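PDB 4DZI: putative TIM-barrel metal-dependent hydrolase, which is probably an amidohydrolase-superfamily enzyme that uses a pair of metal ions, here cadmium, to hydrolyse a substrate not yet identified. Local coordinates for residues P333-D338 / E361-P366. Numbering follows the deposited sequence.
With CD (cadmium ion), chain P.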
ATOM      1  N   PRO C 333       0.480  -3.458  19.060  1.00 14.26           N
ATOM      2  CA  PRO C 333      -0.169  -4.270  18.022  1.00 15.50           C
ATOM      3  C   PRO C 333      -1.692  -4.313  18.163  1.00 15.29           C
ATOM      4  O   PRO C 333      -2.280  -3.926  19.199  1.00 17.26           O
ATOM      5  CB  PRO C 333       0.392  -5.675  18.297  1.00 15.74           C
ATOM      6  CG  PRO C 333       0.542  -5.677  19.827  1.00 15.79           C
ATOM      7  CD  PRO C 333       1.129  -4.298  20.085  1.00 17.43           C
ATOM      8  N   TYR C 334      -2.357  -4.811  17.122  1.00 13.17           N
ATOM      9  CA  TYR C 334      -3.773  -5.134  17.262  0.50 15.85           C
ATOM     10  C   TYR C 334      -3.881  -6.466  18.029  1.00 16.71           C
ATOM     11  O   TYR C 334      -2.960  -7.300  18.005  1.00 18.27           O
ATOM     12  CB  TYR C 334      -4.502  -5.205  15.884  0.50 18.30           C
ATOM     13  CG  TYR C 334      -4.830  -3.870  15.191  0.50 21.51           C
ATOM     14  CD1 TYR C 334      -5.163  -2.722  15.915  0.50 23.45           C
ATOM     15  CD2 TYR C 334      -4.860  -3.773  13.789  0.50 28.15           C
ATOM     16  CE1 TYR C 334      -5.479  -1.523  15.269  0.50 23.40           C
ATOM     17  CE2 TYR C 334      -5.175  -2.579  13.148  0.50 25.22           C
ATOM     18  CZ  TYR C 334      -5.477  -1.443  13.881  0.50 27.39           C
ATOM     19  OH  TYR C 334      -5.792  -0.221  13.229  0.50 19.12           O
ATOM     20  N   TYR C 335      -5.010  -6.651  18.720  1.00 17.55           N
ATOM     21  CA  TYR C 335      -5.219  -7.823  19.606  1.00 21.06           C
ATOM     22  C   TYR C 335      -5.063  -9.165  18.921  1.00 26.12           C
ATOM     23  O   TYR C 335      -4.662 -10.129  19.565  1.00 24.93           O
ATOM     24  CB  TYR C 335      -6.592  -7.756  20.297  1.00 26.04           C
ATOM     25  CG  TYR C 335      -6.991  -6.335  20.524  1.00 27.24           C
ATOM     26  CD1 TYR C 335      -6.155  -5.474  21.238  1.00 27.85           C
ATOM     27  CD2 TYR C 335      -8.155  -5.820  19.972  1.00 27.39           C
ATOM     28  CE1 TYR C 335      -6.492  -4.149  21.429  1.00 29.42           C
ATOM     29  CE2 TYR C 335      -8.496  -4.492  20.148  1.00 31.43           C
ATOM     30  CZ  TYR C 335      -7.667  -3.663  20.877  1.00 32.05           C
ATOM     31  OH  TYR C 335      -8.008  -2.342  21.054  1.00 30.52           O
ATOM     32  N   GLU C 336      -5.375  -9.227  17.626  1.00 23.43           N
ATOM     33  CA  GLU C 336      -5.352 -10.487  16.865  1.00 24.57           C
ATOM     34  C   GLU C 336      -4.045 -10.776  16.161  1.00 24.30           C
ATOM     35  O   GLU C 336      -3.859 -11.832  15.576  1.00 28.37           O
ATOM     36  CB  GLU C 336      -6.507 -10.519  15.848  1.00 29.24           C
ATOM     37  CG  GLU C 336      -7.877 -10.764  16.460  1.00 37.73           C
ATOM     38  CD  GLU C 336      -8.018 -12.156  17.063  1.00 73.64           C
ATOM     39  OE1 GLU C 336      -8.363 -12.244  18.256  1.00 33.22           O
ATOM     40  OE2 GLU C 336      -7.782 -13.165  16.357  1.00 50.55           O
ATOM     41  N   ASP C 337      -3.116  -9.832  16.228  1.00 23.13           N
ATOM     42  CA  ASP C 337      -1.814 -10.029  15.629  1.00 20.43           C
ATOM     43  C   ASP C 337      -1.062 -11.236  16.227  1.00 21.53           C
ATOM     44  O   ASP C 337      -1.249 -11.604  17.389  1.00 25.83           O
ATOM     45  CB  ASP C 337      -0.975  -8.750  15.783  1.00 18.09           C
ATOM     46  CG  ASP C 337      -1.517  -7.579  14.998  1.00 21.17           C
ATOM     47  OD1 ASP C 337      -2.474  -7.732  14.194  1.00 20.21           O
ATOM     48  OD2 ASP C 337      -0.965  -6.464  15.166  1.00 20.11           O
ATOM     49  N   ASP C 338      -0.215 -11.852  15.418  1.00 24.99           N
ATOM     50  CA  ASP C 338       0.630 -12.949  15.893  1.00 25.13           C
ATOM     51  C   ASP C 338       1.759 -12.379  16.783  1.00 15.30           C
ATOM     52  O   ASP C 338       2.818 -11.915  16.294  1.00 20.27           O
ATOM     53  CB  ASP C 338       1.190 -13.681  14.675  1.00 26.48           C
ATOM     54  CG  ASP C 338       1.998 -14.917  15.040  1.00 51.02           C
ATOM     55  OD1 ASP C 338       2.443 -15.049  16.193  1.00 36.40           O
ATOM     56  OD2 ASP C 338       2.195 -15.760  14.151  1.00 41.92           O
ATOM     57  N   GLU C 361     -14.202  -0.138  18.889  1.00 14.36           N
ATOM     58  CA  GLU C 361     -13.247  -1.116  18.320  1.00 17.18           C
ATOM     59  C   GLU C 361     -12.152  -1.535  19.311  1.00 20.42           C
ATOM     60  O   GLU C 361     -11.316  -2.409  19.008  1.00 18.53           O
ATOM     61  CB  GLU C 361     -12.598  -0.547  17.034  1.00 16.27           C
ATOM     62  CG  GLU C 361     -11.692   0.693  17.229  1.00 15.26           C
ATOM     63  CD  GLU C 361     -12.419   2.041  17.217  1.00 16.48           C
ATOM     64  OE1 GLU C 361     -13.688   2.032  17.254  1.00 18.85           O
ATOM     65  OE2 GLU C 361     -11.740   3.128  17.143  1.00 15.59           O
ATOM     66  N   GLY C 362     -12.172  -0.945  20.499  1.00 15.60           N
ATOM     67  CA  GLY C 362     -11.183  -1.268  21.528  1.00 15.19           C
ATOM     68  C   GLY C 362     -11.626  -2.411  22.416  1.00 19.10           C
ATOM     69  O   GLY C 362     -12.673  -3.047  22.200  1.00 17.26           O
ATOM     70  N   LEU C 363     -10.814  -2.722  23.423  1.00 16.07           N
ATOM     71  CA  LEU C 363     -11.210  -3.714  24.418  1.00 13.28           C
ATOM     72  C   LEU C 363     -12.174  -3.131  25.455  1.00 17.39           C
ATOM     73  O   LEU C 363     -11.964  -2.041  25.973  1.00 18.35           O
ATOM     74  CB  LEU C 363      -9.990  -4.230  25.151  1.00 13.25           C
ATOM     75  CG  LEU C 363      -8.909  -4.868  24.298  1.00 17.96           C
ATOM     76  CD1 LEU C 363      -7.733  -5.216  25.222  1.00 17.22           C
ATOM     77  CD2 LEU C 363      -9.464  -6.078  23.571  1.00 20.86           C
ATOM     78  N   ALA C 364     -13.211  -3.884  25.793  1.00 19.23           N
ATOM     79  CA  ALA C 364     -14.130  -3.452  26.839  1.00 17.62           C
ATOM     80  C   ALA C 364     -13.408  -3.405  28.175  1.00 18.58           C
ATOM     81  O   ALA C 364     -13.630  -2.507  28.979  1.00 19.09           O
ATOM     82  CB  ALA C 364     -15.304  -4.421  26.933  1.00 22.43           C
ATOM     83  N   SER C 365     -12.555  -4.398  28.405  1.00 17.28           N
ATOM     84  CA  SER C 365     -11.759  -4.480  29.631  1.00 18.78           C
ATOM     85  C   SER C 365     -10.299  -4.432  29.246  1.00 18.06           C
ATOM     86  O   SER C 365      -9.780  -5.390  28.689  1.00 18.07           O
ATOM     87  CB  SER C 365     -12.014  -5.804  30.347  1.00 26.31           C
ATOM     88  OG  SER C 365     -11.153  -5.955  31.475  1.00 25.63           O
ATOM     89  N   PRO C 366      -9.639  -3.319  29.541  1.00 18.16           N
ATOM     90  CA  PRO C 366      -8.248  -3.190  29.080  1.00 15.35           C
ATOM     91  C   PRO C 366      -7.321  -4.352  29.476  1.00 15.99           C
ATOM     92  O   PRO C 366      -6.542  -4.865  28.642  1.00 16.57           O
ATOM     93  CB  PRO C 366      -7.812  -1.852  29.691  1.00 16.46           C
ATOM     94  CG  PRO C 366      -9.092  -1.048  29.756  1.00 21.31           C
ATOM     95  CD  PRO C 366     -10.162  -2.071  30.134  1.00 13.55           C
TER
HETATM   96 CD    CD P 501      -9.849   3.723  18.207  1.00 14.22          CD
HETATM   97  O   HOH W   1      -8.453  -0.646  18.467  1.00 22.40           O
HETATM   98  O   HOH W   2      -9.645   5.616  16.610  1.00 15.79           O
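Leu363 lays its branched end over one face of the Tyr335 ring, and this CH-pi packing is the tight part of the contact between residues 333-338 and 361-366. Leu363 CD2 sits 3.7 Å from the centroid of the Tyr335 ring, only 7° off the normal. Leu363 CG lies over CE1 and CZ of the ring, 3.8 Å from Tyr335 CE1, while the other methyl of the leucine comes near CE1 alone. The phenol reaches this place with CG anti to its own carbonyl carbon but skewed, chi1 -31°. Tyr335 OH comes down beside the backbone, 3.4 Å from Gly362 CA, and has a weak hydrogen bond with Ser355 O. Asp72 and Arg76 of helix 72-76 touch both Tyr335 and Leu363.

Both segments are loops of the TIM barrel: 333-338 follows strand 329-331, whereas the loop 361-366 runs on from the metal-binding residues Asp356 and His359. Tyr335 opens the two central positions of a type I turn from Tyr334 to Asp337, closed by Asp337 N to Tyr334 O at 3.1 Å. Asp337 OD2 also takes the N-H of Tyr334, from above its carboxylate plane, and a bond from Ser296.

Toward the metal site the fit is looser and mediated by water. Glu361 O lies at the ring edge, near its plane, 3.7 Å from Tyr335 CE2. One water is hydrogen-bonded to Tyr335 OH at 3.1 Å and donates a weak bond to Glu361 O. The Glu361 side chain, bent at chi2 (-86°), turns from the ring to cadmium, which Glu361 OE2 binds at 2.2 Å; Glu293, Asp356, His359 and a second water share that ion.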